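PDB 1SP3: cytochrome c, putative from Shewanella oneidensis, which is an octaheme cytochrome c that probably works as a respiratory oxidoreductase, a tetrathionate reductase that passes electrons through its hemes. Local coordinates for residues K259-D264 and T270-K275; S253-D258 and G354-E359; A216-S219 and L223-H226. All blocks are in the same frame, centred on the assembly; numbering follows the deposited sequence.

Contact 1 (K259-D264 and T270-K275)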
# COMPACT_ATOMS: atom_id res chain seq x y z
N LYS A 259 -18.91 6.48 -23.96
CA LYS A 259 -17.87 7.02 -24.78
C LYS A 259 -16.69 6.02 -24.86
O LYS A 259 -16.57 5.11 -24.01
CB LYS A 259 -17.42 8.39 -24.25
CG LYS A 259 -16.83 8.39 -22.85
CD LYS A 259 -16.76 9.81 -22.28
CE LYS A 259 -15.39 10.07 -21.66
NZ LYS A 259 -15.47 10.95 -20.42
N PRO A 260 -15.86 6.17 -25.89
CA PRO A 260 -14.76 5.21 -26.14
C PRO A 260 -13.78 5.08 -24.94
O PRO A 260 -13.39 6.08 -24.30
CB PRO A 260 -14.03 5.79 -27.38
CG PRO A 260 -15.06 6.69 -28.07
CD PRO A 260 -15.90 7.25 -26.92
N GLU A 261 -13.39 3.84 -24.66
CA GLU A 261 -12.45 3.55 -23.57
C GLU A 261 -11.00 3.63 -24.06
O GLU A 261 -10.31 2.61 -24.19
CB GLU A 261 -12.76 2.20 -22.99
CG GLU A 261 -14.20 2.09 -22.50
CD GLU A 261 -14.32 0.90 -21.57
OE1 GLU A 261 -13.48 -0.04 -21.77
OE2 GLU A 261 -15.19 0.92 -20.64
N THR A 262 -10.57 4.88 -24.28
CA THR A 262 -9.30 5.31 -24.83
C THR A 262 -8.03 4.78 -24.12
O THR A 262 -8.10 4.34 -22.98
CB THR A 262 -9.31 6.88 -24.87
OG1 THR A 262 -9.66 7.43 -23.57
CG2 THR A 262 -10.50 7.36 -25.72
N VAL A 263 -6.89 4.81 -24.81
CA VAL A 263 -5.65 4.23 -24.29
C VAL A 263 -4.46 5.22 -24.37
O VAL A 263 -4.49 6.18 -25.15
CB VAL A 263 -5.30 2.85 -24.95
CG1 VAL A 263 -6.15 1.65 -24.34
CG2 VAL A 263 -5.42 2.95 -26.47
N ASP A 264 -3.53 5.01 -23.44
CA ASP A 264 -2.21 5.63 -23.22
C ASP A 264 -1.23 5.36 -24.36
O ASP A 264 -1.38 4.35 -25.04
CB ASP A 264 -1.55 4.76 -22.04
CG ASP A 264 -0.92 5.61 -20.95
OD1 ASP A 264 0.19 6.15 -21.13
OD2 ASP A 264 -1.45 5.76 -19.83
N THR A 270 -7.12 5.20 -20.38
CA THR A 270 -7.30 6.50 -19.76
C THR A 270 -8.77 6.73 -19.38
O THR A 270 -9.06 7.68 -18.69
CB THR A 270 -6.84 7.64 -20.67
OG1 THR A 270 -7.37 7.39 -21.97
CG2 THR A 270 -5.32 7.59 -20.86
N TYR A 271 -9.67 5.96 -19.97
CA TYR A 271 -11.09 6.00 -19.63
C TYR A 271 -11.65 4.57 -19.54
O TYR A 271 -11.36 3.76 -20.39
CB TYR A 271 -11.96 6.79 -20.64
CG TYR A 271 -13.40 6.80 -20.11
CD1 TYR A 271 -13.73 7.56 -19.03
CD2 TYR A 271 -14.38 5.95 -20.63
CE1 TYR A 271 -14.99 7.55 -18.50
CE2 TYR A 271 -15.68 5.96 -20.12
CZ TYR A 271 -15.96 6.78 -19.04
OH TYR A 271 -17.20 6.82 -18.44
N GLN A 272 -12.43 4.28 -18.50
CA GLN A 272 -13.23 3.07 -18.51
C GLN A 272 -14.55 3.39 -17.90
O GLN A 272 -14.62 4.14 -16.89
CB GLN A 272 -12.58 1.97 -17.67
CG GLN A 272 -11.35 1.38 -18.35
CD GLN A 272 -10.78 0.23 -17.53
OE1 GLN A 272 -10.96 -0.90 -17.91
NE2 GLN A 272 -10.13 0.53 -16.39
N LYS A 273 -15.60 2.82 -18.50
CA LYS A 273 -16.96 3.13 -18.11
C LYS A 273 -17.11 2.79 -16.64
O LYS A 273 -17.71 3.55 -15.89
CB LYS A 273 -17.96 2.31 -18.91
CG LYS A 273 -19.44 2.57 -18.54
CD LYS A 273 -20.34 1.70 -19.39
CE LYS A 273 -21.61 1.41 -18.62
NZ LYS A 273 -22.71 1.13 -19.58
N LYS A 274 -16.55 1.65 -16.25
CA LYS A 274 -16.73 1.15 -14.87
C LYS A 274 -15.98 1.97 -13.81
O LYS A 274 -16.31 1.89 -12.63
CB LYS A 274 -16.19 -0.29 -14.77
CG LYS A 274 -17.04 -1.44 -15.28
CD LYS A 274 -16.28 -2.75 -14.83
CE LYS A 274 -16.69 -4.02 -15.58
NZ LYS A 274 -18.12 -4.36 -15.36
N LYS A 275 -14.95 2.71 -14.20
CA LYS A 275 -14.13 3.38 -13.21
C LYS A 275 -13.86 4.88 -13.36
O LYS A 275 -13.51 5.48 -12.42
CB LYS A 275 -12.76 2.67 -13.13
CG LYS A 275 -12.86 1.20 -12.57
CD LYS A 275 -11.51 0.43 -12.73
CE LYS A 275 -11.71 -1.14 -12.61
NZ LYS A 275 -10.42 -1.94 -12.52
O HOH W 1 -15.56 -0.59 -18.10
O HOH W 2 -11.65 -2.11 -21.00

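Contact 2 (S253-D258 and G354-E359)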
# COMPACT_ATOMS: atom_id res chain seq x y z
N SER A 253 -15.70 10.54 -11.21
CA SER A 253 -16.87 11.34 -11.57
C SER A 253 -17.36 11.11 -12.97
O SER A 253 -18.56 11.18 -13.24
CB SER A 253 -16.61 12.85 -11.34
OG SER A 253 -15.63 13.31 -12.27
N THR A 254 -16.43 10.84 -13.87
CA THR A 254 -16.75 10.53 -15.23
C THR A 254 -17.20 9.07 -15.51
O THR A 254 -17.50 8.73 -16.66
CB THR A 254 -15.52 10.87 -16.12
OG1 THR A 254 -14.39 10.09 -15.68
CG2 THR A 254 -15.11 12.37 -15.98
N ALA A 255 -17.24 8.21 -14.49
CA ALA A 255 -17.62 6.79 -14.74
C ALA A 255 -19.05 6.75 -15.30
O ALA A 255 -19.85 7.67 -15.01
CB ALA A 255 -17.55 5.93 -13.47
N GLY A 256 -19.36 5.69 -16.04
CA GLY A 256 -20.75 5.40 -16.36
C GLY A 256 -21.27 5.82 -17.73
O GLY A 256 -22.46 5.59 -18.04
N ASP A 257 -20.40 6.40 -18.56
CA ASP A 257 -20.73 6.79 -19.93
C ASP A 257 -20.27 5.77 -20.96
O ASP A 257 -19.36 4.99 -20.69
CB ASP A 257 -20.09 8.14 -20.27
CG ASP A 257 -20.82 9.33 -19.65
OD1 ASP A 257 -22.02 9.17 -19.29
OD2 ASP A 257 -20.26 10.45 -19.46
N ASP A 258 -20.91 5.78 -22.15
CA ASP A 258 -20.56 4.84 -23.24
C ASP A 258 -19.65 5.46 -24.32
O ASP A 258 -19.61 5.00 -25.46
CB ASP A 258 -21.82 4.17 -23.88
CG ASP A 258 -22.57 3.29 -22.88
OD1 ASP A 258 -22.01 2.29 -22.34
OD2 ASP A 258 -23.73 3.56 -22.53
N GLY A 354 -25.99 -5.40 -7.36
CA GLY A 354 -26.31 -4.02 -7.01
C GLY A 354 -25.14 -3.03 -7.11
O GLY A 354 -25.34 -1.82 -7.27
N GLY A 355 -23.92 -3.56 -7.04
CA GLY A 355 -22.71 -2.77 -7.24
C GLY A 355 -22.58 -1.94 -8.50
O GLY A 355 -23.08 -2.28 -9.59
N TYR A 356 -21.82 -0.84 -8.38
CA TYR A 356 -21.68 0.11 -9.47
C TYR A 356 -21.27 -0.56 -10.75
O TYR A 356 -21.80 -0.23 -11.84
CB TYR A 356 -20.66 1.23 -9.13
CG TYR A 356 -20.71 2.30 -10.18
CD1 TYR A 356 -21.80 3.17 -10.27
CD2 TYR A 356 -19.73 2.38 -11.16
CE1 TYR A 356 -21.85 4.16 -11.26
CE2 TYR A 356 -19.79 3.36 -12.17
CZ TYR A 356 -20.82 4.25 -12.18
OH TYR A 356 -20.86 5.17 -13.20
N TRP A 357 -20.30 -1.48 -10.62
CA TRP A 357 -19.77 -2.19 -11.80
C TRP A 357 -20.79 -3.09 -12.56
O TRP A 357 -20.55 -3.40 -13.75
CB TRP A 357 -18.53 -2.99 -11.48
CG TRP A 357 -17.38 -2.15 -11.16
CD1 TRP A 357 -17.19 -0.81 -11.45
CD2 TRP A 357 -16.22 -2.56 -10.43
NE1 TRP A 357 -15.98 -0.38 -10.96
CE2 TRP A 357 -15.36 -1.43 -10.33
CE3 TRP A 357 -15.81 -3.79 -9.88
CZ2 TRP A 357 -14.12 -1.48 -9.66
CZ3 TRP A 357 -14.59 -3.86 -9.23
CH2 TRP A 357 -13.75 -2.69 -9.11
N SER A 358 -21.89 -3.48 -11.91
CA SER A 358 -22.97 -4.05 -12.74
C SER A 358 -24.15 -3.14 -13.05
O SER A 358 -24.64 -3.14 -14.17
CB SER A 358 -23.44 -5.44 -12.30
OG SER A 358 -23.59 -5.47 -10.93
N GLU A 359 -24.60 -2.38 -12.08
CA GLU A 359 -25.79 -1.56 -12.31
C GLU A 359 -25.50 -0.09 -12.76
O GLU A 359 -26.33 0.47 -13.44
CB GLU A 359 -26.74 -1.66 -11.12
CG GLU A 359 -27.35 -3.05 -10.90
CD GLU A 359 -28.22 -3.55 -12.07
OE1 GLU A 359 -28.99 -2.75 -12.70
OE2 GLU A 359 -28.13 -4.76 -12.37

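Contact 3 (A216-S219 and L223-H226). With HEC (heme c), chain I.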
# COMPACT_ATOMS: atom_id res chain seq x y z
N ALA A 216 26.71 7.96 8.54
CA ALA A 216 27.55 8.87 7.81
C ALA A 216 28.37 8.08 6.73
O ALA A 216 29.60 8.03 6.79
CB ALA A 216 28.42 9.71 8.80
N PRO A 217 27.67 7.53 5.73
CA PRO A 217 28.21 6.53 4.81
C PRO A 217 29.08 7.13 3.69
O PRO A 217 29.64 6.31 2.97
CB PRO A 217 26.96 5.96 4.14
CG PRO A 217 26.02 7.13 4.10
CD PRO A 217 26.28 7.87 5.38
N HIS A 218 29.15 8.48 3.56
CA HIS A 218 29.85 9.19 2.45
C HIS A 218 31.29 9.65 2.82
O HIS A 218 31.55 10.05 3.95
CB HIS A 218 28.99 10.39 2.03
CG HIS A 218 27.51 10.06 1.93
ND1 HIS A 218 26.57 10.52 2.83
CD2 HIS A 218 26.82 9.31 1.03
CE1 HIS A 218 25.38 10.08 2.49
NE2 HIS A 218 25.49 9.34 1.41
N SER A 219 32.23 9.56 1.89
CA SER A 219 33.53 10.18 2.13
C SER A 219 33.31 11.69 2.07
O SER A 219 33.95 12.46 2.78
CB SER A 219 34.54 9.75 1.04
OG SER A 219 33.91 9.69 -0.23
N LEU A 223 27.86 15.57 2.34
CA LEU A 223 26.69 14.71 2.16
C LEU A 223 26.25 14.12 3.47
O LEU A 223 25.03 14.08 3.73
CB LEU A 223 26.88 13.60 1.17
CG LEU A 223 27.00 14.04 -0.26
CD1 LEU A 223 27.54 12.82 -1.00
CD2 LEU A 223 25.63 14.48 -0.93
N ASN A 224 27.22 13.67 4.29
CA ASN A 224 26.91 13.31 5.66
C ASN A 224 26.26 14.42 6.44
O ASN A 224 25.32 14.15 7.20
CB ASN A 224 28.18 12.83 6.43
CG ASN A 224 28.88 11.71 5.71
OD1 ASN A 224 28.22 10.99 4.98
ND2 ASN A 224 30.24 11.56 5.89
N THR A 225 26.69 15.68 6.30
CA THR A 225 25.91 16.60 7.11
C THR A 225 24.35 16.66 6.74
O THR A 225 23.51 16.96 7.61
CB THR A 225 26.58 17.99 7.45
OG1 THR A 225 25.66 19.10 7.22
CG2 THR A 225 27.84 18.31 6.78
N HIS A 226 23.99 16.37 5.49
CA HIS A 226 22.61 16.40 5.05
C HIS A 226 21.74 15.36 5.70
O HIS A 226 20.51 15.52 5.76
CB HIS A 226 22.53 16.21 3.53
CG HIS A 226 22.87 17.47 2.75
ND1 HIS A 226 24.15 17.99 2.68
CD2 HIS A 226 22.10 18.28 1.99
CE1 HIS A 226 24.16 19.05 1.88
NE2 HIS A 226 22.92 19.25 1.45
FE HEC I . 24.09 8.48 0.12
CHA HEC I . 26.39 7.44 -1.92
CHB HEC I . 23.96 5.47 1.70
CHC HEC I . 22.07 9.82 2.71
CHD HEC I . 23.66 11.37 -1.59
NA HEC I . 25.07 6.70 -0.02
C1A HEC I . 26.06 6.54 -0.93
C2A HEC I . 26.54 5.19 -0.77
C3A HEC I . 25.90 4.61 0.25
C4A HEC I . 24.90 5.56 0.71
CMA HEC I . 26.17 3.17 0.78
CAA HEC I . 27.71 4.59 -1.58
CBA HEC I . 28.98 5.12 -0.89
CGA HEC I . 30.20 4.72 -1.69
O1A HEC I . 30.58 3.56 -1.67
O2A HEC I . 30.76 5.57 -2.42
NB HEC I . 23.21 7.81 1.85
C1B HEC I . 23.23 6.49 2.23
C2B HEC I . 22.49 6.37 3.43
C3B HEC I . 22.02 7.55 3.74
C4B HEC I . 22.46 8.49 2.76
CMB HEC I . 22.38 5.06 4.23
CAB HEC I . 21.23 7.93 5.01
CBB HEC I . 21.94 7.64 6.13
NC HEC I . 23.04 10.26 0.50
C1C HEC I . 22.22 10.54 1.57
C2C HEC I . 21.63 11.80 1.34
C3C HEC I . 22.06 12.24 0.11
C4C HEC I . 22.97 11.25 -0.41
CMC HEC I . 20.62 12.43 2.32
CAC HEC I . 21.66 13.56 -0.65
CBC HEC I . 21.56 14.81 -0.08
ND HEC I . 24.83 9.31 -1.49
C1D HEC I . 24.56 10.50 -2.08
C2D HEC I . 25.40 10.71 -3.24
C3D HEC I . 26.14 9.45 -3.37
C4D HEC I . 25.80 8.66 -2.23
CMD HEC I . 25.36 11.95 -4.22
CAD HEC I . 27.23 9.07 -4.47
CBD HEC I . 28.54 9.71 -3.94
CGD HEC I . 29.27 8.57 -3.25
O1D HEC I . 29.47 7.47 -3.93
O2D HEC I . 29.66 8.74 -2.02

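Contact 1 (K259-D264 and T270-K275)
Glu261 reaches across to the backbone of Tyr271, Gln272 and Lys273. Its CB lies 3.3 Å from Tyr271 O, and CG continues past the same carbonyl. CD then comes close to Gln272 CA. At the tip, Glu261 OE2 accepts a hydrogen bond from Lys273 N, 2.9 Å long and almost perfectly straight at 179°. The donor comes from above the carboxylate plane, 41° out of it. One water links OE2 to Lys274 N, so this oxygen serves two successive backbone N-H groups, one directly and one through solvent. A second water, on OE1, has a weak bond to Gln272 OE1. The chain of Glu261, extended beyond CG (chi2 -163°), carries the carboxylate past Tyr271 O to Lys273 N.

Lys259 lies across one face of the Tyr271 ring. Lys259 CE is over the centre of the Tyr271 ring, 4.0 Å from its centroid, as a CH-pi contact. Lys259 NZ is 4.3 Å from the centroid of the Tyr271 ring and off-centre, a cation-pi contact. Farther along, Thr270 N donates to Thr262 O at 2.9 Å. The hydroxyls Thr262 OG1 and Thr270 OG1 share a hydrogen bond of 2.8 Å.

This is a surface contact, in which the loop after strand 246-251 folds back along strand 271-272. Tyr271 OH bonds back to Thr254 O. Tyr271 and Lys259 also touch Asn277 on strand 276-281, the sheet partner of 271-272.

Contact 2 (S253-D258 and G354-E359)
Ala255 turns its methyl group toward Tyr356, the first residue of helix 356-359. Ala255 CB lies 3.6 Å from Tyr356 CE2 and 3.4 Å from Tyr356 OH. The methyl therefore meets the outer end of the phenol at an oblique angle. The carbonyl of Ala255 lies beside the same hydroxyl, with Ala255 O 3.2 Å from Tyr356 OH.

Gly256 comes next. Gly256 CA also lies 3.2 Å from Tyr356 OH. The backbone has a positive phi of 100°, a shape that suits glycine, and with no side chain here the hydroxyl can sit directly against the main chain. Gly256 has a backbone hydrogen bond to Lys273, which ties this turn to the loop after strand 271-272. Beyond it, Asp257 N bonds to Tyr271 OH, and Asp258 OD1 forms a salt bridge with Lys273 NZ. These bonds join this part of the loop to Tyr271 and Lys273.

On the other side, Tyr356 sends its ring out from the start of the helix. With chi1 at -171°, Tyr356 puts its CG opposite the backbone N, and the phenol points at the loop. Gly355 is the N-cap residue. Its carbonyl oxygen accepts from both Ser358 N and Glu359 N, each at 2.9 Å from Gly355 O, which forms the first turn of the helix. The ring of Tyr356 stacks on Trp362, meets Phe360 edge-to-face and touches Ala365 of helix 362-372.

Chemically, the contact is small. Gly256 N lies near Tyr356 OH, but the angle is too poor for a hydrogen bond. What is clear is the apolar contact of the Ala255 methyl with the ring, and the close approach of Gly256 CA to the end of the phenol.

Contact 3 (A216-S219 and L223-H226)
Asn224 OD1 accepts two hydrogen bonds from one residue, His218. The backbone N of His218 donates to Asn224 OD1 at 3.0 Å, in the carbonyl plane and on a lone pair. The ring nitrogen His218 ND1 donates to Asn224 OD1 at 2.8 Å, less straight at 131° and tilted from that plane. The amide pays back a third bond, from Asn224 ND2 to His218 O at 2.8 Å. One side chain thus grips the N-H, the C=O and the imidazole of the same residue. His218 CG lies beside its own backbone N (chi1 -43°), which brings ND1 and N close enough to share one acceptor.

The His218 ring is also clamped between two aliphatic groups. Leu223 CB lies over one face of the His218 ring, 3.9 Å from the centroid. Pro217 CG sits over the opposite face, 3.4 Å above the plane of the His218 ring. With the ring's rotation fixed in this way, His218 NE2 binds the heme iron (FE) at 2.1 Å. The bond to OD1 would be expected to polarise the imidazole and strengthen its donation to the metal.

Pro217 CG and Leu223 CD2 also pack on the porphyrin, with Leu223 CD2 3.7 Å from heme CHD. His236 is the other protein ligand of this iron. His226, one helical turn on from Leu223, binds the iron of another heme together with His415.

This is a bis-histidine heme c site of a multiheme cytochrome, with a second-shell asparagine that is well placed to orient the axial histidine.

From the N terminus, contact 3 comes first. It closes the short turn that leads from the loop 216-219 into helix 221-226, among the hemes. Contact 2 opens later, at 253-258, just after strand 246-251. The chain runs straight on into contact 1, which closes a short loop between 259-264 and 270-275. Contact 2 closes only at helix 356-359, so contact 1 is nested inside its much larger loop. The two touch, with centres about 12 Å apart, and tie the loop beside edge strand 271-272 to helix 356-359. Contact 3 lies about 53 Å from contact 2, between centres, across the centre of the chain.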